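Local coordinates for AT-rich interactive domain-containing protein 4 (Arabidopsis thaliana, PDB 6LQF) that reads chromatin through an ARID-PHD cassette that binds DNA and a trimethylated histone H3 tail, at residues D130-D144 against S150-R162. Numbering follows the deposited sequence.
With ZN (zinc ion), chain G; ZN (zinc ion), chain F.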
ATOM      1  N   ASP A 130      -0.791   7.628   4.796  1.00 21.00           N
ATOM      2  CA  ASP A 130      -0.868   7.520   6.269  1.00 20.79           C
ATOM      3  C   ASP A 130       0.324   8.142   6.951  1.00 23.91           C
ATOM      4  O   ASP A 130       1.490   7.854   6.585  1.00 27.97           O
ATOM      5  CB  ASP A 130      -0.990   6.058   6.661  1.00 23.97           C
ATOM      6  CG  ASP A 130      -1.348   5.894   8.133  1.00 35.02           C
ATOM      7  OD1 ASP A 130      -0.498   6.189   9.003  1.00 35.06           O
ATOM      8  OD2 ASP A 130      -2.484   5.452   8.413  1.00 36.69           O
ATOM      9  N   GLY A 131       0.043   9.084   7.847  1.00 24.77           N
ATOM     10  CA  GLY A 131       1.112   9.743   8.583  1.00 29.96           C
ATOM     11  C   GLY A 131       0.850   9.667  10.082  1.00 25.95           C
ATOM     12  O   GLY A 131       1.257  10.574  10.821  1.00 28.83           O
ATOM     13  N   GLU A 132       0.225   8.585  10.518  1.00 27.55           N
ATOM     14  CA  GLU A 132      -0.081   8.359  11.951  1.00 25.71           C
ATOM     15  C   GLU A 132       1.173   8.292  12.787  1.00 30.79           C
ATOM     16  O   GLU A 132       2.212   7.819  12.328  1.00 26.48           O
ATOM     17  CB  GLU A 132      -0.848   7.061  12.146  1.00 29.08           C
ATOM     18  CG  GLU A 132      -2.230   6.993  11.557  1.00 34.90           C
ATOM     19  CD  GLU A 132      -2.813   5.618  11.773  1.00 42.99           C
ATOM     20  OE1 GLU A 132      -2.798   5.142  12.934  1.00 47.06           O
ATOM     21  OE2 GLU A 132      -3.235   4.993  10.779  1.00 43.39           O
ATOM     22  N   CYS A 133       1.049   8.743  14.030  1.00 24.44           N
ATOM     23  CA  CYS A 133       2.149   8.633  14.991  1.00 24.50           C
ATOM     24  C   CYS A 133       2.060   7.283  15.706  1.00 26.73           C
ATOM     25  O   CYS A 133       1.078   6.556  15.601  1.00 28.20           O
ATOM     26  CB  CYS A 133       2.102   9.773  16.008  1.00 26.39           C
ATOM     27  SG  CYS A 133       0.703   9.701  17.167  1.00 64.67           S
ATOM     28  N   CYS A 134       3.125   6.947  16.409  1.00 22.74           N
ATOM     29  CA  CYS A 134       3.175   5.749  17.255  1.00 20.96           C
ATOM     30  C   CYS A 134       2.179   5.836  18.403  1.00 24.44           C
ATOM     31  O   CYS A 134       2.145   6.829  19.117  1.00 24.21           O
ATOM     32  CB  CYS A 134       4.620   5.590  17.812  1.00 24.47           C
ATOM     33  SG  CYS A 134       4.811   4.216  18.955  1.00 21.75           S
ATOM     34  N   LEU A 135       1.386   4.791  18.582  1.00 24.17           N
ATOM     35  CA  LEU A 135       0.338   4.797  19.603  1.00 23.20           C
ATOM     36  C   LEU A 135       0.956   4.796  20.976  1.00 24.81           C
ATOM     37  O   LEU A 135       0.274   5.180  21.946  1.00 26.82           O
ATOM     38  CB  LEU A 135      -0.616   3.584  19.417  1.00 24.43           C
ATOM     39  CG  LEU A 135      -0.011   2.173  19.552  1.00 20.40           C
ATOM     40  CD1 LEU A 135      -0.093   1.640  20.977  1.00 24.56           C
ATOM     41  CD2 LEU A 135      -0.696   1.180  18.607  1.00 25.30           C
ATOM     42  N   ILE A 136       2.200   4.326  21.077  1.00 21.59           N
ATOM     43  CA  ILE A 136       2.897   4.330  22.399  1.00 24.77           C
ATOM     44  C   ILE A 136       3.567   5.646  22.706  1.00 25.40           C
ATOM     45  O   ILE A 136       3.230   6.289  23.704  1.00 29.81           O
ATOM     46  CB  ILE A 136       3.942   3.195  22.468  1.00 23.16           C
ATOM     47  CG1 ILE A 136       3.209   1.856  22.335  1.00 27.08           C
ATOM     48  CG2 ILE A 136       4.693   3.243  23.811  1.00 24.76           C
ATOM     49  CD1 ILE A 136       4.110   0.658  21.990  1.00 27.82           C
ATOM     50  N   CYS A 137       4.519   6.067  21.877  1.00 23.80           N
ATOM     51  CA  CYS A 137       5.313   7.281  22.177  1.00 23.19           C
ATOM     52  C   CYS A 137       4.818   8.584  21.563  1.00 25.97           C
ATOM     53  O   CYS A 137       5.352   9.641  21.857  1.00 28.05           O
ATOM     54  CB  CYS A 137       6.756   7.097  21.745  1.00 26.28           C
ATOM     55  SG  CYS A 137       7.011   7.182  19.932  1.00 26.54           S
ATOM     56  N   ARG A 138       3.865   8.484  20.643  1.00 23.25           N
ATOM     57  CA  ARG A 138       3.148   9.620  20.046  1.00 27.69           C
ATOM     58  C   ARG A 138       4.032  10.438  19.102  1.00 28.87           C
ATOM     59  O   ARG A 138       3.715  11.594  18.800  1.00 33.74           O
ATOM     60  CB  ARG A 138       2.536  10.529  21.131  1.00 32.10           C
ATOM     61  CG  ARG A 138       1.901   9.829  22.326  1.00 38.51           C
ATOM     62  CD  ARG A 138       0.755   8.877  21.972  1.00 52.39           C
ATOM     63  NE  ARG A 138      -0.181   9.449  21.012  1.00 63.09           N
ATOM     64  CZ  ARG A 138      -1.364   8.917  20.699  1.00 69.52           C
ATOM     65  NH1 ARG A 138      -1.779   7.796  21.288  1.00 69.53           N
ATOM     66  NH2 ARG A 138      -2.138   9.511  19.796  1.00 69.60           N
ATOM     67  N   SER A 139       5.118   9.845  18.614  1.00 27.59           N
ATOM     68  CA  SER A 139       5.972  10.516  17.632  1.00 30.50           C
ATOM     69  C   SER A 139       6.014   9.731  16.321  1.00 30.00           C
ATOM     70  O   SER A 139       5.525   8.588  16.261  1.00 27.06           O
ATOM     71  CB  SER A 139       7.387  10.666  18.182  1.00 35.73           C
ATOM     72  OG  SER A 139       8.191   9.554  17.806  1.00 38.37           O
ATOM     73  N   SER A 140       6.621  10.332  15.293  1.00 29.70           N
ATOM     74  CA  SER A 140       6.722   9.694  13.977  1.00 32.06           C
ATOM     75  C   SER A 140       8.136   9.268  13.610  1.00 32.94           C
ATOM     76  O   SER A 140       8.446   9.123  12.410  1.00 31.78           O
ATOM     77  CB  SER A 140       6.204  10.632  12.901  1.00 34.91           C
ATOM     78  OG  SER A 140       4.799  10.738  12.976  1.00 44.19           O
ATOM     79  N   THR A 141       8.975   9.087  14.622  1.00 30.52           N
ATOM     80  CA  THR A 141      10.388   8.744  14.454  1.00 32.78           C
ATOM     81  C   THR A 141      10.623   7.604  13.474  1.00 32.63           C
ATOM     82  O   THR A 141       9.835   6.652  13.409  1.00 26.37           O
ATOM     83  CB  THR A 141      11.021   8.352  15.825  1.00 43.93           C
ATOM     84  OG1 THR A 141      10.582   9.275  16.827  1.00 48.96           O
ATOM     85  CG2 THR A 141      12.544   8.365  15.765  1.00 49.50           C
ATOM     86  N   ALA A 142      11.715   7.679  12.721  1.00 32.75           N
ATOM     87  CA  ALA A 142      12.032   6.653  11.739  1.00 30.00           C
ATOM     88  C   ALA A 142      12.357   5.333  12.427  1.00 28.63           C
ATOM     89  O   ALA A 142      12.912   5.324  13.541  1.00 35.61           O
ATOM     90  CB  ALA A 142      13.208   7.107  10.884  1.00 33.70           C
ATOM     91  N   GLY A 143      11.978   4.210  11.819  1.00 26.68           N
ATOM     92  CA  GLY A 143      12.259   2.942  12.443  1.00 25.94           C
ATOM     93  C   GLY A 143      11.301   1.873  11.948  1.00 22.41           C
ATOM     94  O   GLY A 143      10.613   2.047  10.955  1.00 21.42           O
ATOM     95  N   ASP A 144      11.310   0.733  12.648  1.00 22.85           N
ATOM     96  CA  ASP A 144      10.422  -0.371  12.328  1.00 19.13           C
ATOM     97  C   ASP A 144       9.088  -0.209  13.009  1.00 18.95           C
ATOM     98  O   ASP A 144       9.059   0.018  14.208  1.00 20.39           O
ATOM     99  CB  ASP A 144      11.036  -1.699  12.743  1.00 23.36           C
ATOM    100  CG  ASP A 144      12.332  -2.017  11.995  1.00 32.71           C
ATOM    101  OD1 ASP A 144      12.575  -1.485  10.881  1.00 33.00           O
ATOM    102  OD2 ASP A 144      13.096  -2.853  12.529  1.00 35.57           O
ATOM    103  N   SER A 150      -5.828  -5.434  16.222  1.00 18.41           N
ATOM    104  CA  SER A 150      -7.082  -5.225  16.926  1.00 18.44           C
ATOM    105  C   SER A 150      -7.656  -3.814  16.684  1.00 22.67           C
ATOM    106  O   SER A 150      -8.817  -3.655  16.290  1.00 22.22           O
ATOM    107  CB  SER A 150      -6.817  -5.462  18.407  1.00 19.89           C
ATOM    108  OG  SER A 150      -7.916  -5.080  19.193  1.00 27.31           O
ATOM    109  N   CYS A 151      -6.857  -2.778  16.905  1.00 21.29           N
ATOM    110  CA  CYS A 151      -7.356  -1.412  16.795  1.00 22.97           C
ATOM    111  C   CYS A 151      -6.955  -0.721  15.492  1.00 24.11           C
ATOM    112  O   CYS A 151      -7.478   0.350  15.217  1.00 24.40           O
ATOM    113  CB  CYS A 151      -6.878  -0.548  17.977  1.00 20.93           C
ATOM    114  SG  CYS A 151      -5.094  -0.213  18.074  1.00 24.04           S
ATOM    115  N   GLY A 152      -6.000  -1.295  14.754  1.00 21.73           N
ATOM    116  CA  GLY A 152      -5.522  -0.753  13.494  1.00 21.89           C
ATOM    117  C   GLY A 152      -4.587   0.454  13.628  1.00 22.81           C
ATOM    118  O   GLY A 152      -4.248   1.057  12.615  1.00 22.20           O
ATOM    119  N   GLU A 153      -4.157   0.814  14.841  1.00 20.82           N
ATOM    120  CA  GLU A 153      -3.191   1.876  14.987  1.00 22.33           C
ATOM    121  C   GLU A 153      -1.784   1.319  14.798  1.00 20.23           C
ATOM    122  O   GLU A 153      -1.576   0.097  14.752  1.00 21.09           O
ATOM    123  CB  GLU A 153      -3.341   2.548  16.333  1.00 26.49           C
ATOM    124  CG  GLU A 153      -4.642   3.286  16.424  1.00 28.44           C
ATOM    125  CD  GLU A 153      -4.856   3.919  17.776  1.00 57.59           C
ATOM    126  OE1 GLU A 153      -3.990   3.745  18.657  1.00 61.45           O
ATOM    127  OE2 GLU A 153      -5.890   4.595  17.958  1.00 72.64           O
ATOM    128  N   TRP A 154      -0.806   2.218  14.709  1.00 18.68           N
ATOM    129  CA  TRP A 154       0.547   1.826  14.439  1.00 18.67           C
ATOM    130  C   TRP A 154       1.484   2.073  15.606  1.00 20.46           C
ATOM    131  O   TRP A 154       1.281   3.023  16.322  1.00 21.80           O
ATOM    132  CB  TRP A 154       1.089   2.632  13.266  1.00 21.49           C
ATOM    133  CG  TRP A 154       0.555   2.220  11.892  1.00 19.13           C
ATOM    134  CD1 TRP A 154      -0.503   2.734  11.219  1.00 23.21           C
ATOM    135  CD2 TRP A 154       1.154   1.243  11.048  1.00 18.58           C
ATOM    136  NE1 TRP A 154      -0.617   2.116   9.979  1.00 23.56           N
ATOM    137  CE2 TRP A 154       0.425   1.233   9.840  1.00 21.35           C
ATOM    138  CE3 TRP A 154       2.295   0.441  11.165  1.00 19.20           C
ATOM    139  CZ2 TRP A 154       0.747   0.362   8.792  1.00 20.44           C
ATOM    140  CZ3 TRP A 154       2.614  -0.423  10.132  1.00 19.51           C
ATOM    141  CH2 TRP A 154       1.890  -0.422   8.948  1.00 17.95           C
ATOM    142  N   ALA A 155       2.408   1.159  15.821  1.00 18.04           N
ATOM    143  CA  ALA A 155       3.382   1.277  16.906  1.00 17.69           C
ATOM    144  C   ALA A 155       4.797   1.045  16.407  1.00 20.15           C
ATOM    145  O   ALA A 155       5.045   0.168  15.571  1.00 20.22           O
ATOM    146  CB  ALA A 155       3.059   0.276  18.014  1.00 21.46           C
ATOM    147  N   HIS A 156       5.768   1.801  16.903  1.00 19.67           N
ATOM    148  CA  HIS A 156       7.128   1.344  16.714  1.00 20.10           C
ATOM    149  C   HIS A 156       7.352   0.017  17.396  1.00 23.15           C
ATOM    150  O   HIS A 156       7.047  -0.130  18.598  1.00 21.91           O
ATOM    151  CB  HIS A 156       8.149   2.287  17.380  1.00 19.01           C
ATOM    152  CG  HIS A 156       8.217   3.643  16.773  1.00 22.08           C
ATOM    153  ND1 HIS A 156       7.793   4.775  17.433  1.00 21.94           N
ATOM    154  CD2 HIS A 156       8.592   4.059  15.525  1.00 22.27           C
ATOM    155  CE1 HIS A 156       8.021   5.844  16.681  1.00 29.54           C
ATOM    156  NE2 HIS A 156       8.459   5.427  15.499  1.00 26.91           N
ATOM    157  N   PHE A 157       8.002  -0.906  16.727  1.00 19.19           N
ATOM    158  CA  PHE A 157       8.322  -2.187  17.336  1.00 22.57           C
ATOM    159  C   PHE A 157       9.146  -1.984  18.597  1.00 26.75           C
ATOM    160  O   PHE A 157       8.913  -2.663  19.619  1.00 26.66           O
ATOM    161  CB  PHE A 157       9.074  -3.044  16.318  1.00 25.76           C
ATOM    162  CG  PHE A 157       9.224  -4.467  16.729  1.00 29.83           C
ATOM    163  CD1 PHE A 157       8.115  -5.288  16.787  1.00 32.69           C
ATOM    164  CD2 PHE A 157      10.478  -4.998  17.000  1.00 37.68           C
ATOM    165  CE1 PHE A 157       8.244  -6.630  17.168  1.00 42.51           C
ATOM    166  CE2 PHE A 157      10.619  -6.338  17.384  1.00 38.98           C
ATOM    167  CZ  PHE A 157       9.494  -7.147  17.461  1.00 39.04           C
ATOM    168  N   GLY A 158      10.061  -1.010  18.513  1.00 23.30           N
ATOM    169  CA  GLY A 158      10.976  -0.664  19.617  1.00 24.84           C
ATOM    170  C   GLY A 158      10.291  -0.065  20.810  1.00 27.15           C
ATOM    171  O   GLY A 158      10.879  -0.037  21.916  1.00 30.23           O
ATOM    172  N   CYS A 159       9.071   0.420  20.657  1.00 26.71           N
ATOM    173  CA  CYS A 159       8.371   1.027  21.809  1.00 23.78           C
ATOM    174  C   CYS A 159       7.566  -0.015  22.597  1.00 29.14           C
ATOM    175  O   CYS A 159       6.962   0.298  23.620  1.00 30.70           O
ATOM    176  CB  CYS A 159       7.448   2.179  21.371  1.00 26.80           C
ATOM    177  SG  CYS A 159       8.306   3.744  20.942  1.00 24.10           S
ATOM    178  N   ASP A 160       7.547  -1.248  22.116  1.00 27.47           N
ATOM    179  CA  ASP A 160       6.810  -2.301  22.799  1.00 24.94           C
ATOM    180  C   ASP A 160       7.861  -3.143  23.548  1.00 32.04           C
ATOM    181  O   ASP A 160       8.609  -3.883  22.941  1.00 38.54           O
ATOM    182  CB  ASP A 160       5.984  -3.131  21.792  1.00 24.25           C
ATOM    183  CG  ASP A 160       5.075  -4.101  22.474  1.00 27.67           C
ATOM    184  OD1 ASP A 160       5.299  -4.431  23.679  1.00 27.92           O
ATOM    185  OD2 ASP A 160       4.109  -4.552  21.821  1.00 26.63           O
ATOM    186  N   ARG A 161       7.909  -3.017  24.865  1.00 29.67           N
ATOM    187  CA  ARG A 161       8.968  -3.698  25.629  1.00 39.60           C
ATOM    188  C   ARG A 161       8.482  -4.967  26.332  1.00 43.10           C
ATOM    189  O   ARG A 161       9.162  -5.502  27.216  1.00 41.34           O
ATOM    190  CB  ARG A 161       9.579  -2.729  26.655  1.00 45.09           C
ATOM    191  CG  ARG A 161      10.276  -1.517  26.032  1.00 52.14           C
ATOM    192  CD  ARG A 161      11.573  -1.885  25.319  1.00 54.13           C
ATOM    193  NE  ARG A 161      12.612  -2.232  26.288  1.00 62.06           N
ATOM    194  CZ  ARG A 161      13.872  -2.534  25.974  1.00 64.50           C
ATOM    195  NH1 ARG A 161      14.738  -2.837  26.937  1.00 65.34           N
ATOM    196  NH2 ARG A 161      14.270  -2.537  24.707  1.00 62.20           N
ATOM    197  N   ARG A 162       7.302  -5.443  25.963  1.00 36.92           N
ATOM    198  CA  ARG A 162       6.794  -6.682  26.525  1.00 33.76           C
ATOM    199  C   ARG A 162       7.654  -7.877  26.148  1.00 37.05           C
ATOM    200  O   ARG A 162       8.068  -8.022  25.010  1.00 37.05           O
ATOM    201  CB  ARG A 162       5.347  -6.910  26.061  1.00 29.03           C
ATOM    202  CG  ARG A 162       4.369  -5.930  26.685  1.00 30.91           C
ATOM    203  CD  ARG A 162       2.948  -6.132  26.112  1.00 32.91           C
ATOM    204  NE  ARG A 162       2.915  -5.899  24.665  1.00 27.43           N
ATOM    205  CZ  ARG A 162       1.899  -6.222  23.879  1.00 26.30           C
ATOM    206  NH1 ARG A 162       1.974  -5.996  22.592  1.00 26.48           N
ATOM    207  NH2 ARG A 162       0.819  -6.798  24.391  1.00 30.28           N
TER
HETATM  208 ZN    ZN G 803       7.055   4.848  19.389  1.00 22.45          ZN
HETATM  209 ZN    ZN F 802      -4.310  -1.979  19.457  1.00 22.10          ZN
HETATM  210  O   HOH W   1      -2.252   2.543   7.668  1.00 27.95           O
HETATM  211  O   HOH W   2      -1.154   5.061  15.413  1.00 30.77           O
HETATM  212  O   HOH W   3      10.954   0.547  16.101  1.00 25.34           O
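The chi1 of Cys134 is near trans (176°), and His156 turns CG away from its carbonyl carbon (chi1 -66°), which brings both side chains to one zinc ion. Cys134 SG lies 2.4 Å from the zinc and His156 ND1 2.1 Å. Cys137 SG and Cys159 SG complete the site. The far side of the imidazole is fixed too: His156 NE2 donates to Thr141 O at 2.8 Å, close to the ring plane. Cys134 SG also accepts from the backbone N atoms of His156 and Cys137, which probably tempers the thiolate charge. This is the zinc site of a PHD finger built from three cysteines and one histidine. A second zinc is bound by Cys151 with Cys148, Cys181 and Cys184. Between the two sites, Leu135 N donates to Trp154 O at 2.9 Å, and Leu135 CD2 packs on Ala155 CB. Ile136 CD1 rests against Cys159 CB at 3.7 Å. The Glu132 carboxylate meets the Trp154 ring edge at CD1, its plane turned 72° from the ring. Asp130 OD1 accepts from Glu132 N in an Asx turn, and a water links Asp130 OD2, weakly, to Trp154 NE1. An alanine in place of this aspartate is likely to leave Glu132 N without its acceptor and the Trp154 water less firmly held. Asp130 and Trp154 both pack on a modified side chain of the bound peptide, consistent with a place in the methyl-lysine pocket.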